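Cas13d (uncultured Ruminococcus sp, PDB 6IV9) is a CRISPR-associated, RNA-guided protein that binds a crRNA and probably uses its two HEPN domains for crRNA maturation and cleavage of target RNA. Local coordinates at residues N246-L249 with R253-Y256; L532-M535 with A539-V542; K643-A648 with G725-V730; N812-S817 with V890-S895. The protein carries 2 engineered substitutions. All coordinates share one frame; numbering follows the deposited sequence.

Contact 1. Residues N246-L249 with R253-Y256; sequences NDLL and RLGY
Leu254 points its side chain at the end of helix 232-251 and meets two leucines there. Its CG lies beside the backbone N (chi1 -82°), which carries the branch toward the helix. Leu248 faces Leu254 branch point to branch point, CG to CG at 4.2 Å. Leu249 takes a different route. Its CB starts away from the 3-10 turn, but Leu249 CD2 swings round and touches Leu254 CD1 at 4.0 Å. Leu249 and Leu254 lie at a slant to each other and touch through one methyl pair.

The backbones do not bond directly; a water joins them. The water donates to Leu248 O at 2.9 Å and accepts from Leu254 N at 3.0 Å. It thus links the helix end to the turn. Thr251 OG1 also bonds to Leu248 O and to Arg253 N. Within the turn, Tyr256 N donates to Arg253 O at 3.0 Å. Arg253 CD lies in the plane of the Tyr256 ring, at its edge, 3.8 Å from Tyr256 CE2. Arg253 NH2 makes a salt bridge and Tyr256 OH a hydrogen bond to Asp586.

This is a helix end packed on the 3-10 turn that follows it. Helix 267-291 covers Leu249 and Leu254 through Tyr273, while Tyr256 reaches helix 630-638 at Phe632, Val633 and Ile636.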
loop_
_atom_site.group_PDB
_atom_site.type_symbol
_atom_site.label_atom_id
_atom_site.label_comp_id
_atom_site.label_asym_id
_atom_site.label_seq_id
_atom_site.Cartn_x
_atom_site.Cartn_y
_atom_site.Cartn_z
ATOM N N ASN A 246 -14.974 -23.702 6.872
ATOM C CA ASN A 246 -15.500 -24.650 5.860
ATOM C C ASN A 246 -16.363 -23.887 4.857
ATOM O O ASN A 246 -16.303 -24.203 3.710
ATOM C CB ASN A 246 -16.217 -25.831 6.498
ATOM C CG ASN A 246 -15.257 -26.776 7.167
ATOM O OD1 ASN A 246 -14.249 -27.124 6.594
ATOM N ND2 ASN A 246 -15.551 -27.167 8.382
ATOM N N ASP A 247 -17.118 -22.896 5.312
ATOM C CA ASP A 247 -17.967 -22.097 4.398
ATOM C C ASP A 247 -17.067 -21.411 3.369
ATOM O O ASP A 247 -17.383 -21.443 2.207
ATOM C CB ASP A 247 -18.749 -21.042 5.176
ATOM C CG ASP A 247 -19.931 -21.574 5.962
ATOM O OD1 ASP A 247 -20.403 -22.647 5.630
ATOM O OD2 ASP A 247 -20.362 -20.901 6.900
ATOM N N LEU A 248 -15.959 -20.834 3.816
ATOM C CA LEU A 248 -15.013 -20.158 2.901
ATOM C C LEU A 248 -14.407 -21.164 1.921
ATOM O O LEU A 248 -14.270 -20.847 0.779
ATOM C CB LEU A 248 -13.923 -19.487 3.734
ATOM C CG LEU A 248 -12.919 -18.662 2.943
ATOM C CD1 LEU A 248 -13.617 -17.603 2.122
ATOM C CD2 LEU A 248 -11.920 -18.015 3.868
ATOM N N LEU A 249 -14.063 -22.353 2.388
ATOM C CA LEU A 249 -13.481 -23.375 1.484
ATOM C C LEU A 249 -14.500 -23.769 0.406
ATOM O O LEU A 249 -14.096 -23.995 -0.708
ATOM C CB LEU A 249 -13.041 -24.591 2.301
ATOM C CG LEU A 249 -11.885 -24.352 3.266
ATOM C CD1 LEU A 249 -11.717 -25.508 4.219
ATOM C CD2 LEU A 249 -10.597 -24.066 2.533
ATOM N N ARG A 253 -13.617 -19.357 -3.678
ATOM C CA ARG A 253 -13.178 -17.948 -3.882
ATOM C C ARG A 253 -11.716 -17.725 -3.464
ATOM O O ARG A 253 -11.115 -16.755 -3.912
ATOM C CB ARG A 253 -14.148 -16.994 -3.197
ATOM C CG ARG A 253 -15.477 -16.876 -3.918
ATOM C CD ARG A 253 -15.895 -15.431 -4.072
ATOM N NE ARG A 253 -17.118 -15.258 -4.821
ATOM C CZ ARG A 253 -18.291 -15.640 -4.388
ATOM N NH1 ARG A 253 -18.418 -16.104 -3.165
ATOM N NH2 ARG A 253 -19.338 -15.551 -5.175
ATOM N N LEU A 254 -11.127 -18.661 -2.712
ATOM C CA LEU A 254 -9.712 -18.543 -2.263
ATOM C C LEU A 254 -8.772 -18.580 -3.469
ATOM O O LEU A 254 -7.677 -18.074 -3.386
ATOM C CB LEU A 254 -9.369 -19.620 -1.236
ATOM C CG LEU A 254 -9.788 -19.288 0.191
ATOM C CD1 LEU A 254 -9.514 -20.447 1.125
ATOM C CD2 LEU A 254 -9.103 -18.029 0.689
ATOM N N GLY A 255 -9.250 -19.114 -4.582
ATOM C CA GLY A 255 -8.484 -19.201 -5.832
ATOM C C GLY A 255 -8.155 -17.825 -6.377
ATOM O O GLY A 255 -7.195 -17.683 -7.107
ATOM N N TYR A 256 -8.940 -16.834 -5.981
ATOM C CA TYR A 256 -8.736 -15.438 -6.432
ATOM C C TYR A 256 -7.372 -14.955 -5.935
ATOM O O TYR A 256 -6.718 -14.202 -6.642
ATOM C CB TYR A 256 -9.878 -14.559 -5.933
ATOM C CG TYR A 256 -11.125 -14.633 -6.774
ATOM C CD1 TYR A 256 -11.061 -14.590 -8.151
ATOM C CD2 TYR A 256 -12.367 -14.747 -6.193
ATOM C CE1 TYR A 256 -12.200 -14.631 -8.931
ATOM C CE2 TYR A 256 -13.516 -14.811 -6.954
ATOM C CZ TYR A 256 -13.434 -14.749 -8.328
ATOM O OH TYR A 256 -14.560 -14.793 -9.073
HETATM O O HOH W 1 -12.233 -21.095 -1.303
#

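Contact 2. Residues L532-M535 with A539-V542; sequences LKIM and AVDV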
loop_
_atom_site.group_PDB
_atom_site.type_symbol
_atom_site.label_atom_id
_atom_site.label_comp_id
_atom_site.label_asym_id
_atom_site.label_seq_id
_atom_site.Cartn_x
_atom_site.Cartn_y
_atom_site.Cartn_z
ATOM N N LEU A 532 19.265 3.691 15.031
ATOM C CA LEU A 532 20.049 2.829 15.954
ATOM C C LEU A 532 21.535 3.049 15.678
ATOM O O LEU A 532 22.275 3.205 16.585
ATOM C CB LEU A 532 19.675 1.369 15.720
ATOM C CG LEU A 532 18.332 0.933 16.280
ATOM C CD1 LEU A 532 18.003 -0.477 15.854
ATOM C CD2 LEU A 532 18.306 1.047 17.786
ATOM N N LYS A 533 21.918 3.063 14.416
ATOM C CA LYS A 533 23.332 3.263 14.036
ATOM C C LYS A 533 23.848 4.602 14.572
ATOM O O LYS A 533 24.947 4.637 15.053
ATOM C CB LYS A 533 23.470 3.156 12.522
ATOM C CG LYS A 533 24.865 3.437 12.015
ATOM C CD LYS A 533 25.040 3.194 10.551
ATOM C CE LYS A 533 24.404 1.907 10.096
ATOM N NZ LYS A 533 25.175 1.307 8.983
ATOM N N ILE A 534 23.058 5.659 14.494
ATOM C CA ILE A 534 23.507 6.981 15.001
ATOM C C ILE A 534 23.668 6.903 16.520
ATOM O O ILE A 534 24.695 7.316 17.013
ATOM C CB ILE A 534 22.504 8.071 14.604
ATOM C CG1 ILE A 534 22.665 8.469 13.142
ATOM C CG2 ILE A 534 22.605 9.270 15.520
ATOM C CD1 ILE A 534 21.406 9.031 12.544
ATOM N N MET A 535 22.674 6.365 17.213
ATOM C CA MET A 535 22.718 6.302 18.694
ATOM C C MET A 535 23.908 5.463 19.176
ATOM O O MET A 535 24.472 5.795 20.193
ATOM C CB MET A 535 21.401 5.788 19.274
ATOM C CG MET A 535 20.321 6.822 19.206
ATOM S SD MET A 535 18.795 6.398 20.043
ATOM C CE MET A 535 18.177 5.155 18.920
ATOM N N ALA A 539 30.509 9.008 18.603
ATOM C CA ALA A 539 30.204 10.428 18.859
ATOM C C ALA A 539 28.929 10.609 19.679
ATOM O O ALA A 539 28.932 11.441 20.565
ATOM C CB ALA A 539 30.123 11.150 17.550
ATOM N N VAL A 540 27.867 9.874 19.365
ATOM C CA VAL A 540 26.603 10.074 20.125
ATOM C C VAL A 540 26.593 9.184 21.361
ATOM O O VAL A 540 26.355 9.697 22.429
ATOM C CB VAL A 540 25.383 9.817 19.229
ATOM C CG1 VAL A 540 24.095 9.990 19.994
ATOM C CG2 VAL A 540 25.405 10.735 18.032
ATOM N N ASP A 541 26.764 7.885 21.157
ATOM C CA ASP A 541 26.925 6.918 22.268
ATOM C C ASP A 541 25.840 7.059 23.336
ATOM O O ASP A 541 26.191 7.326 24.468
ATOM C CB ASP A 541 28.314 7.053 22.882
ATOM C CG ASP A 541 28.662 5.923 23.827
ATOM O OD1 ASP A 541 28.300 4.785 23.532
ATOM O OD2 ASP A 541 29.290 6.208 24.846
ATOM N N VAL A 542 24.571 6.949 22.963
ATOM C CA VAL A 542 23.490 7.001 23.985
ATOM C C VAL A 542 22.907 5.594 24.096
ATOM O O VAL A 542 22.956 4.878 23.125
ATOM C CB VAL A 542 22.395 8.025 23.657
ATOM C CG1 VAL A 542 22.925 9.441 23.674
ATOM C CG2 VAL A 542 21.723 7.720 22.338
#
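Met535 and Val542 meet where the chain turns back on the C-terminal end of helix 511-535. The contact is a helix terminus covered by the loop that follows it, joined by one backbone bond and two apolar patches. Val542 N donates to Met535 O at 3.0 Å, in the carbonyl plane, with an N-H...O angle of 152°. Asp541, just before it, takes a left-handed conformation (phi 50°, psi 57°), which turns the chain so that Val542 N faces Met535 O.

Val540 points at the helix. Val540 CB sits 3.4 Å from Ile534 O. Val540 CG2 lies beside the backbone N and reaches Ile534 CG2 at 4.0 Å, while CG1 faces Met535 CA. Ser537 OG bonds to both Ile534 O and Val540 N, and so braces the same turn from between the segments. With an alanine in place of Val540, the CG2 methyl of Ile534 would probably lose its apolar partner and a gap would open over Ile534 O.

Met535 also packs on Ile168, His169 and Leu172 of helix 168-197. Across the turn Met535 CG lies against Val542 CG2 at 3.5 Å, and that methyl also touches Met535 CB and SD.

Contact 3. Residues K643-A648 with G725-V730; sequences KIREVA and GLYLTV. With nucleotides of chain B.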
loop_
_atom_site.group_PDB
_atom_site.type_symbol
_atom_site.label_atom_id
_atom_site.label_comp_id
_atom_site.label_asym_id
_atom_site.label_seq_id
_atom_site.Cartn_x
_atom_site.Cartn_y
_atom_site.Cartn_z
ATOM N N LYS A 643 -24.101 -6.233 -7.266
ATOM C CA LYS A 643 -24.244 -4.837 -6.793
ATOM C C LYS A 643 -23.409 -3.889 -7.658
ATOM O O LYS A 643 -23.889 -2.843 -7.987
ATOM C CB LYS A 643 -23.975 -4.750 -5.294
ATOM C CG LYS A 643 -25.071 -5.373 -4.452
ATOM C CD LYS A 643 -24.825 -5.292 -2.988
ATOM C CE LYS A 643 -25.621 -6.311 -2.215
ATOM N NZ LYS A 643 -27.060 -6.163 -2.495
ATOM N N ILE A 644 -22.202 -4.294 -8.021
ATOM C CA ILE A 644 -21.329 -3.431 -8.860
ATOM C C ILE A 644 -22.013 -3.193 -10.208
ATOM O O ILE A 644 -22.023 -2.074 -10.677
ATOM C CB ILE A 644 -19.950 -4.085 -9.032
ATOM C CG1 ILE A 644 -19.133 -3.939 -7.753
ATOM C CG2 ILE A 644 -19.227 -3.504 -10.230
ATOM C CD1 ILE A 644 -19.056 -2.529 -7.272
ATOM N N ARG A 645 -22.597 -4.235 -10.780
ATOM C CA ARG A 645 -23.276 -4.081 -12.083
ATOM C C ARG A 645 -24.424 -3.082 -11.934
ATOM O O ARG A 645 -24.624 -2.355 -12.847
ATOM C CB ARG A 645 -23.771 -5.414 -12.636
ATOM C CG ARG A 645 -24.529 -5.282 -13.945
ATOM C CD ARG A 645 -23.705 -4.688 -15.061
ATOM N NE ARG A 645 -24.445 -4.413 -16.274
ATOM C CZ ARG A 645 -25.026 -3.264 -16.554
ATOM N NH1 ARG A 645 -24.967 -2.271 -15.698
ATOM N NH2 ARG A 645 -25.666 -3.102 -17.687
ATOM N N GLU A 646 -25.159 -3.109 -10.828
ATOM C CA GLU A 646 -26.268 -2.146 -10.600
ATOM C C GLU A 646 -25.726 -0.723 -10.446
ATOM O O GLU A 646 -26.314 0.195 -10.970
ATOM C CB GLU A 646 -27.111 -2.549 -9.402
ATOM C CG GLU A 646 -27.871 -3.830 -9.649
ATOM C CD GLU A 646 -28.756 -3.821 -10.882
ATOM O OE1 GLU A 646 -29.665 -2.979 -10.953
ATOM O OE2 GLU A 646 -28.529 -4.659 -11.766
ATOM N N VAL A 647 -24.612 -0.577 -9.739
ATOM C CA VAL A 647 -23.993 0.761 -9.533
ATOM C C VAL A 647 -23.569 1.327 -10.882
ATOM O O VAL A 647 -23.678 2.505 -11.058
ATOM C CB VAL A 647 -22.822 0.741 -8.546
ATOM C CG1 VAL A 647 -22.103 2.071 -8.552
ATOM C CG2 VAL A 647 -23.295 0.396 -7.156
ATOM N N ALA A 648 -23.193 0.460 -11.820
ATOM C CA ALA A 648 -22.729 0.852 -13.170
ATOM C C ALA A 648 -23.854 1.498 -13.977
ATOM O O ALA A 648 -23.573 2.072 -14.993
ATOM C CB ALA A 648 -22.166 -0.316 -13.921
ATOM N N GLY A 725 -12.587 -4.156 -20.732
ATOM C CA GLY A 725 -11.479 -3.548 -19.987
ATOM C C GLY A 725 -11.873 -2.207 -19.410
ATOM O O GLY A 725 -11.522 -1.931 -18.294
ATOM N N LEU A 726 -12.545 -1.381 -20.198
ATOM C CA LEU A 726 -12.968 -0.054 -19.696
ATOM C C LEU A 726 -13.988 -0.221 -18.576
ATOM O O LEU A 726 -13.890 0.477 -17.615
ATOM C CB LEU A 726 -13.575 0.757 -20.836
ATOM C CG LEU A 726 -14.260 2.044 -20.394
ATOM C CD1 LEU A 726 -13.277 2.967 -19.713
ATOM C CD2 LEU A 726 -14.904 2.736 -21.564
ATOM N N TYR A 727 -14.932 -1.134 -18.750
ATOM C CA TYR A 727 -15.980 -1.335 -17.725
ATOM C C TYR A 727 -15.334 -1.752 -16.405
ATOM O O TYR A 727 -15.613 -1.160 -15.401
ATOM C CB TYR A 727 -16.955 -2.421 -18.184
ATOM C CG TYR A 727 -17.913 -2.881 -17.122
ATOM C CD1 TYR A 727 -18.801 -2.008 -16.546
ATOM C CD2 TYR A 727 -17.908 -4.177 -16.657
ATOM C CE1 TYR A 727 -19.680 -2.410 -15.565
ATOM C CE2 TYR A 727 -18.773 -4.599 -15.667
ATOM C CZ TYR A 727 -19.670 -3.712 -15.116
ATOM O OH TYR A 727 -20.522 -4.085 -14.137
ATOM N N LEU A 728 -14.443 -2.727 -16.450
ATOM C CA LEU A 728 -13.784 -3.180 -15.203
ATOM C C LEU A 728 -12.946 -2.049 -14.600
ATOM O O LEU A 728 -12.945 -1.909 -13.403
ATOM C CB LEU A 728 -12.922 -4.400 -15.518
ATOM C CG LEU A 728 -13.704 -5.661 -15.845
ATOM C CD1 LEU A 728 -12.776 -6.796 -16.209
ATOM C CD2 LEU A 728 -14.602 -6.041 -14.693
ATOM N N THR A 729 -12.227 -1.315 -15.436
ATOM C CA THR A 729 -11.374 -0.211 -14.944
ATOM C C THR A 729 -12.236 0.850 -14.261
ATOM O O THR A 729 -11.897 1.262 -13.183
ATOM C CB THR A 729 -10.578 0.433 -16.081
ATOM O OG1 THR A 729 -9.746 -0.559 -16.660
ATOM C CG2 THR A 729 -9.733 1.591 -15.616
ATOM N N VAL A 730 -13.340 1.234 -14.869
ATOM C CA VAL A 730 -14.155 2.315 -14.256
ATOM C C VAL A 730 -14.713 1.881 -12.895
ATOM O O VAL A 730 -14.653 2.640 -11.970
ATOM C CB VAL A 730 -15.263 2.755 -15.227
ATOM C CG1 VAL A 730 -16.310 3.591 -14.538
ATOM C CG2 VAL A 730 -14.690 3.466 -16.434
ATOM P P U B 38 -4.730 2.646 -11.757
ATOM O OP1 U B 38 -5.532 2.601 -10.578
ATOM O OP2 U B 38 -3.870 1.559 -12.149
ATOM O "O5'" U B 38 -5.770 2.916 -12.928
ATOM C "C5'" U B 38 -5.336 2.853 -14.234
ATOM C "C4'" U B 38 -6.366 3.502 -15.135
ATOM O "O4'" U B 38 -6.580 4.860 -14.685
ATOM C "C3'" U B 38 -5.852 3.640 -16.553
ATOM O "O3'" U B 38 -6.203 2.441 -17.251
ATOM C "C2'" U B 38 -6.593 4.874 -17.067
ATOM O "O2'" U B 38 -7.922 4.582 -17.436
ATOM C "C1'" U B 38 -6.675 5.722 -15.807
ATOM N N1 U B 38 -5.623 6.738 -15.721
ATOM C C2 U B 38 -5.948 7.912 -15.061
ATOM O O2 U B 38 -7.058 8.109 -14.576
ATOM N N3 U B 38 -4.922 8.829 -14.970
ATOM C C4 U B 38 -3.620 8.680 -15.447
ATOM O O4 U B 38 -2.792 9.591 -15.282
ATOM C C5 U B 38 -3.355 7.407 -16.069
ATOM C C6 U B 38 -4.347 6.504 -16.183
#
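Tyr727, on the long helix 713-760, packs its ring against Arg645 and Ala648 of 643-648. It is a helix-helix contact in which one tyrosine does nearly all the bridging. CG of Tyr727 stands anti to the backbone N (chi1 170°), which sends the ring out to the other helix. Ala648 CB meets the ring edge in its plane, 3.6 Å from Tyr727 CE1. Tyr727 OH lies 3.4 Å from Arg645 CD, with the two side chains crossing at about a right angle. It is also hydrogen-bonded to Ile590 O, so the hydroxyl has a polar partner beyond the two helices. The Arg645 guanidinium is held by other residues: NH2 bonds to Ile697 O and Lys695 O.

Thr729 faces the crRNA. Thr729 OG1 donates to Gly725 O at 2.8 Å, and its own backbone N donates to the same oxygen from the opposite face of the carbonyl plane. Replacing Thr729 by an alanine would probably cost Gly725 O the side-chain donor and leave a gap beside the RNA ribose. The methyl approaches the ribose: Thr729 CG2 lies 3.9 Å from C4' of U38 in chain B.

Contact 4. Residues N812-S817 with V890-S895; sequences NNADSS and VKALNS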
loop_
_atom_site.group_PDB
_atom_site.type_symbol
_atom_site.label_atom_id
_atom_site.label_comp_id
_atom_site.label_asym_id
_atom_site.label_seq_id
_atom_site.Cartn_x
_atom_site.Cartn_y
_atom_site.Cartn_z
ATOM N N ASN A 812 -19.899 18.067 21.255
ATOM C CA ASN A 812 -21.278 18.311 21.751
ATOM C C ASN A 812 -22.325 17.971 20.689
ATOM O O ASN A 812 -23.429 17.618 21.056
ATOM C CB ASN A 812 -21.364 19.647 22.473
ATOM C CG ASN A 812 -20.575 19.572 23.759
ATOM O OD1 ASN A 812 -20.747 18.646 24.537
ATOM N ND2 ASN A 812 -19.677 20.509 23.966
ATOM N N ASN A 813 -21.974 18.159 19.424
ATOM C CA ASN A 813 -22.830 17.832 18.263
ATOM C C ASN A 813 -22.969 16.319 18.120
ATOM O O ASN A 813 -23.904 15.876 17.471
ATOM C CB ASN A 813 -22.307 18.508 17.001
ATOM C CG ASN A 813 -22.710 19.962 16.975
ATOM O OD1 ASN A 813 -23.600 20.352 17.705
ATOM N ND2 ASN A 813 -22.050 20.759 16.168
ATOM N N ALA A 814 -22.004 15.583 18.648
ATOM C CA ALA A 814 -21.960 14.115 18.557
ATOM C C ALA A 814 -22.463 13.482 19.851
ATOM O O ALA A 814 -22.858 14.202 20.737
ATOM C CB ALA A 814 -20.554 13.683 18.268
ATOM N N ASP A 815 -22.430 12.160 19.900
ATOM C CA ASP A 815 -22.834 11.372 21.083
ATOM C C ASP A 815 -22.118 10.023 21.041
ATOM O O ASP A 815 -21.500 9.709 20.045
ATOM C CB ASP A 815 -24.349 11.323 21.256
ATOM C CG ASP A 815 -25.058 10.492 20.212
ATOM O OD1 ASP A 815 -24.445 9.602 19.663
ATOM O OD2 ASP A 815 -26.224 10.733 19.992
ATOM N N SER A 816 -22.183 9.280 22.129
ATOM C CA SER A 816 -21.479 7.988 22.209
ATOM C C SER A 816 -22.046 7.003 21.193
ATOM O O SER A 816 -21.293 6.192 20.716
ATOM C CB SER A 816 -21.497 7.448 23.599
ATOM O OG SER A 816 -22.815 7.226 24.031
ATOM N N SER A 817 -23.348 7.047 20.953
ATOM C CA SER A 817 -23.975 6.077 20.025
ATOM C C SER A 817 -23.541 6.278 18.569
ATOM O O SER A 817 -23.128 5.320 17.962
ATOM C CB SER A 817 -25.465 6.125 20.163
ATOM O OG SER A 817 -26.075 5.320 19.187
ATOM N N VAL A 890 -19.897 15.429 9.578
ATOM C CA VAL A 890 -18.536 14.839 9.454
ATOM C C VAL A 890 -17.716 15.294 10.662
ATOM O O VAL A 890 -17.104 14.480 11.280
ATOM C CB VAL A 890 -17.864 15.291 8.142
ATOM C CG1 VAL A 890 -16.424 14.838 8.070
ATOM C CG2 VAL A 890 -18.622 14.835 6.917
ATOM N N LYS A 891 -17.768 16.578 10.988
ATOM C CA LYS A 891 -16.990 17.116 12.129
ATOM C C LYS A 891 -17.434 16.465 13.440
ATOM O O LYS A 891 -16.594 16.158 14.235
ATOM C CB LYS A 891 -17.103 18.637 12.161
ATOM C CG LYS A 891 -16.701 19.312 10.866
ATOM C CD LYS A 891 -16.278 20.731 11.029
ATOM C CE LYS A 891 -17.429 21.673 11.279
ATOM N NZ LYS A 891 -16.971 23.016 11.705
ATOM N N ALA A 892 -18.734 16.295 13.636
ATOM C CA ALA A 892 -19.242 15.661 14.866
ATOM C C ALA A 892 -18.759 14.213 14.931
ATOM O O ALA A 892 -18.269 13.795 15.954
ATOM C CB ALA A 892 -20.740 15.718 14.845
ATOM N N LEU A 893 -18.869 13.496 13.826
ATOM C CA LEU A 893 -18.451 12.075 13.769
ATOM C C LEU A 893 -16.943 11.936 14.019
ATOM O O LEU A 893 -16.552 10.975 14.606
ATOM C CB LEU A 893 -18.873 11.491 12.428
ATOM C CG LEU A 893 -20.366 11.226 12.294
ATOM C CD1 LEU A 893 -20.718 10.829 10.878
ATOM C CD2 LEU A 893 -20.829 10.183 13.289
ATOM N N ASN A 894 -16.164 12.904 13.563
ATOM C CA ASN A 894 -14.682 12.905 13.657
ATOM C C ASN A 894 -14.202 13.505 14.979
ATOM O O ASN A 894 -13.032 13.472 15.223
ATOM C CB ASN A 894 -14.071 13.708 12.516
ATOM C CG ASN A 894 -14.054 12.965 11.202
ATOM O OD1 ASN A 894 -14.214 11.763 11.172
ATOM N ND2 ASN A 894 -13.820 13.682 10.128
ATOM N N SER A 895 -15.119 13.905 15.857
ATOM C CA SER A 895 -14.782 14.592 17.133
ATOM C C SER A 895 -13.868 13.728 18.011
ATOM O O SER A 895 -13.027 14.272 18.670
ATOM C CB SER A 895 -15.990 15.114 17.863
ATOM O OG SER A 895 -16.853 14.081 18.240
#
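Asn813 leads its side chain toward helix 887-893, and CB makes the contact: Asn813 CB rests 3.9 Å from Ala892 CB. CG then lies beside the backbone N, anti to the carbonyl carbon (chi1 -79°). At the tip OD1 accepts a hydrogen bond from Lys874 NZ, outside both segments. The apolar base of the asparagine thus packs on the helix.

Ala814, next in the chain, also turns its methyl toward helix 887-893. Ala814 CB is 3.3 Å from Ala892 O and 4.0 Å from Ala892 CB. Ala814 CB is 3.7 Å from Ser895 OG. Two small residues therefore let the backbones come close, with CA atoms of Ala814 and Ala892 4.8 Å apart.

Here the chain passes from helix 801-813 to helix 816-827. Asp815 is the N-cap of the second, and its OD1 bonds to Met818 N. This junction probably lies in the C-terminal HEPN domain, as in other Cas13d proteins. Helix 887-893 packs against it, and Leu893 touches Met818 and Tyr822.

Ser895 follows helix 887-893. OG takes the position between the backbone N and the carbonyl carbon (chi1 62°). Ala892 O, the oxygen that Ala814 CB lies against, accepts two bonds from this one residue. Ser895 OG donates to Ala892 O at 2.7 Å, in the carbonyl plane, and Ser895 N donates to the same oxygen at 3.2 Å.

The four contacts follow one another along the chain without overlap, and none touches another. Contacts 1 and 3 are nearest, with centres about 23 Å apart and nearest atoms about 10 Å apart. Contact 2 lies across the chain's centre from both, its centre about 50 Å from that of contact 1 and about 54 Å from that of contact 3. Contact 4 stands about 34 Å from contact 3 and about 45 Å from contact 2, centre to centre. Contact 3 includes a residue that touches the crRNA. The nearest atoms of contacts 2, 4 and 1 lie about 6, 10 and 12 Å from the nucleic acid. Contacts 3 and 4 join distant parts of the sequence.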